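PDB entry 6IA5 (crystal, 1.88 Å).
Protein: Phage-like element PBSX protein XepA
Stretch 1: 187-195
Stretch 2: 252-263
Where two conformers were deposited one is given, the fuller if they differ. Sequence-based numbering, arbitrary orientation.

Stretch 1 187-195: ASEGAALPV
Stretch 2 252-263: DIKGFKEIIMEI

Stretches 187-195 and 252-263 of XepA run antiparallel, paired in two short ladders whose register shifts by one residue between S188 and L193. In the first, a single bridge, I263 N donates to S188 O (2.9 Å), while the return bond from S188 N to I263 O (3.0 Å, 124°) is weak. In the second, L193 N donates to I259 O (2.8 Å) and I259 N to L193 O (3.0 Å), with CA atoms 5.0 Å apart; P194 and E258 form the next, non-hydrogen-bonded pair (CA-CA 4.7 Å), and V195 N closes the ladder on K257 O (3.0 Å, 173°). E258 CA also lies 3.0 Å from L193 O in a CA-H...O contact. Between the ladders the first stretch loops: E189 (phi/psi -71/-32) breaks the extended run and G190 takes positive phi (75/-167). Direct pairing lapses here, and a water bridges the gap, accepting from M261 N (2.8 Å) and lying 2.5 Å from E189 O and 2.9 Å from A191 O. E258 through I263 form a continuous extended strand; earlier in the stretch, I253-F256 form a type II turn closed by F256 N to I253 O (3.1 Å), with G255 at 100/-17.

L193 (chi1 t) and I259 (m, m) share one face of the sheet, CB to CB 4.2 Å; P194 and E258 (chi1 m, chi2 t) occupy the other. V195 (chi1 t, phi/psi -65/-45) points toward the second stretch and is buried, its CG1 4.0 Å from I253 CD1 (p, t) and its CG2 3.9 Å from I259 CG1 and 4.1 Å from F256 CB. A192 CB packs 3.7 Å from I260 CG1 (m, t). E189 (m, t) and E262 (t, t) bring like charges close, OE1 to OE1 4.5 Å, each OE1 being hydrogen-bonded elsewhere in the structure. K254 NZ makes a salt bridge with D252 OD1 (3.0 Å).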

# COMPACT_ATOMS: atom_id res chain seq x y z
N ALA E 187 44.82 20.51 -23.49
CA ALA E 187 43.57 20.38 -24.23
C ALA E 187 43.10 18.94 -24.19
O ALA E 187 43.90 18.02 -24.34
CB ALA E 187 43.77 20.84 -25.65
N SER E 188 41.80 18.74 -23.98
CA SER E 188 41.16 17.45 -24.17
C SER E 188 39.65 17.60 -24.03
O SER E 188 39.17 18.63 -23.57
CB SER E 188 41.71 16.38 -23.25
OG SER E 188 41.10 16.40 -21.97
N GLU E 189 38.93 16.54 -24.41
CA GLU E 189 37.48 16.55 -24.30
C GLU E 189 37.06 16.46 -22.84
O GLU E 189 36.02 17.03 -22.48
CB GLU E 189 36.88 15.43 -25.13
CG GLU E 189 36.91 15.77 -26.59
CD GLU E 189 36.18 14.80 -27.48
OE1 GLU E 189 36.36 14.90 -28.71
OE2 GLU E 189 35.45 13.96 -26.95
N GLY E 190 37.85 15.76 -22.01
CA GLY E 190 37.49 15.53 -20.62
C GLY E 190 36.39 14.47 -20.52
O GLY E 190 36.10 13.81 -21.51
N ALA E 191 35.76 14.33 -19.35
CA ALA E 191 34.74 13.32 -19.15
C ALA E 191 33.39 13.81 -19.69
O ALA E 191 33.08 15.00 -19.65
CB ALA E 191 34.66 12.97 -17.68
N ALA E 192 32.58 12.85 -20.16
CA ALA E 192 31.28 13.08 -20.77
C ALA E 192 30.19 12.84 -19.73
O ALA E 192 30.09 11.75 -19.18
CB ALA E 192 31.09 12.19 -21.97
N LEU E 193 29.37 13.86 -19.48
CA LEU E 193 28.25 13.73 -18.57
C LEU E 193 27.18 12.85 -19.21
O LEU E 193 26.75 13.13 -20.33
CB LEU E 193 27.68 15.13 -18.27
CG LEU E 193 26.48 15.17 -17.34
CD1 LEU E 193 26.63 16.29 -16.33
CD2 LEU E 193 25.20 15.38 -18.13
N PRO E 194 26.70 11.79 -18.52
CA PRO E 194 25.53 11.03 -18.99
C PRO E 194 24.27 11.76 -18.52
O PRO E 194 24.08 11.97 -17.33
CB PRO E 194 25.65 9.65 -18.30
CG PRO E 194 26.81 9.79 -17.29
CD PRO E 194 27.25 11.25 -17.27
N VAL E 195 23.42 12.15 -19.47
CA VAL E 195 22.30 13.02 -19.19
C VAL E 195 21.27 12.35 -18.26
O VAL E 195 20.75 13.01 -17.36
CB VAL E 195 21.69 13.59 -20.49
CG1 VAL E 195 20.39 14.33 -20.22
CG2 VAL E 195 22.69 14.50 -21.18
N ASP E 252 20.09 23.88 -21.34
CA ASP E 252 18.94 22.99 -21.46
C ASP E 252 19.43 21.73 -22.16
O ASP E 252 19.83 21.78 -23.32
CB ASP E 252 17.82 23.68 -22.25
CG ASP E 252 16.64 22.78 -22.62
OD1 ASP E 252 16.52 21.65 -22.05
OD2 ASP E 252 15.82 23.23 -23.46
N ILE E 253 19.38 20.58 -21.46
CA ILE E 253 20.04 19.40 -22.01
C ILE E 253 19.04 18.29 -22.32
O ILE E 253 19.46 17.17 -22.64
CB ILE E 253 21.17 18.92 -21.07
CG1 ILE E 253 20.66 18.54 -19.68
CG2 ILE E 253 22.30 19.96 -21.02
CD1 ILE E 253 21.71 17.87 -18.82
N LYS E 254 17.73 18.59 -22.21
CA LYS E 254 16.68 17.64 -22.51
C LYS E 254 16.90 17.06 -23.91
O LYS E 254 17.01 17.78 -24.89
CB LYS E 254 15.29 18.29 -22.49
CG LYS E 254 14.62 18.39 -21.13
CD LYS E 254 13.15 18.79 -21.21
CE LYS E 254 12.83 19.96 -22.12
NZ LYS E 254 13.57 21.20 -21.77
N GLY E 255 16.95 15.72 -23.99
CA GLY E 255 17.02 15.08 -25.29
C GLY E 255 18.43 14.65 -25.68
O GLY E 255 18.59 13.85 -26.60
N PHE E 256 19.46 15.19 -25.01
CA PHE E 256 20.83 14.76 -25.30
C PHE E 256 21.15 13.49 -24.52
O PHE E 256 20.57 13.24 -23.47
CB PHE E 256 21.85 15.86 -24.96
CG PHE E 256 21.91 16.97 -25.97
CD1 PHE E 256 22.60 16.80 -27.17
CD2 PHE E 256 21.22 18.16 -25.76
CE1 PHE E 256 22.64 17.82 -28.11
CE2 PHE E 256 21.23 19.15 -26.73
CZ PHE E 256 21.96 18.99 -27.89
N LYS E 257 22.13 12.72 -25.01
CA LYS E 257 22.60 11.54 -24.32
C LYS E 257 23.79 11.90 -23.43
O LYS E 257 23.90 11.42 -22.31
CB LYS E 257 22.99 10.45 -25.33
CG LYS E 257 21.86 9.89 -26.18
CD LYS E 257 21.16 8.70 -25.54
CE LYS E 257 20.65 7.65 -26.50
NZ LYS E 257 20.26 8.28 -27.78
N GLU E 258 24.68 12.77 -23.93
CA GLU E 258 25.86 13.15 -23.17
C GLU E 258 26.19 14.62 -23.40
O GLU E 258 25.86 15.16 -24.46
CB GLU E 258 27.09 12.35 -23.61
CG GLU E 258 26.92 10.86 -23.43
CD GLU E 258 28.14 10.07 -23.85
OE1 GLU E 258 28.38 9.93 -25.07
OE2 GLU E 258 28.86 9.62 -22.95
N ILE E 259 26.89 15.21 -22.43
CA ILE E 259 27.36 16.58 -22.55
C ILE E 259 28.87 16.58 -22.34
O ILE E 259 29.38 15.95 -21.41
CB ILE E 259 26.64 17.51 -21.54
CG1 ILE E 259 25.12 17.52 -21.72
CG2 ILE E 259 27.24 18.91 -21.57
CD1 ILE E 259 24.64 17.97 -23.08
N ILE E 260 29.58 17.27 -23.23
CA ILE E 260 31.03 17.34 -23.14
C ILE E 260 31.42 18.82 -23.13
O ILE E 260 30.91 19.61 -23.93
CB ILE E 260 31.66 16.59 -24.33
CG1 ILE E 260 31.41 15.08 -24.22
CG2 ILE E 260 33.13 16.90 -24.43
CD1 ILE E 260 31.71 14.30 -25.48
N MET E 261 32.32 19.18 -22.22
CA MET E 261 32.88 20.52 -22.14
C MET E 261 34.35 20.41 -22.49
O MET E 261 35.17 20.13 -21.62
CB MET E 261 32.72 21.05 -20.71
CG MET E 261 31.25 21.17 -20.30
SD MET E 261 30.58 22.66 -21.06
CE MET E 261 29.00 22.06 -21.68
N GLU E 262 34.69 20.64 -23.76
CA GLU E 262 36.02 20.35 -24.26
C GLU E 262 36.93 21.55 -24.05
O GLU E 262 36.60 22.68 -24.45
CB GLU E 262 35.94 19.96 -25.74
CG GLU E 262 37.29 19.92 -26.43
CD GLU E 262 37.26 19.42 -27.87
OE1 GLU E 262 36.17 19.35 -28.47
OE2 GLU E 262 38.31 19.07 -28.41
N ILE E 263 38.10 21.31 -23.45
CA ILE E 263 39.13 22.34 -23.46
C ILE E 263 39.85 22.27 -24.80
O ILE E 263 40.54 21.29 -25.07
CB ILE E 263 40.07 22.21 -22.24
CG1 ILE E 263 39.30 22.39 -20.93
CG2 ILE E 263 41.20 23.21 -22.36
CD1 ILE E 263 40.08 22.03 -19.70
O HOH W 1 34.05 17.34 -20.97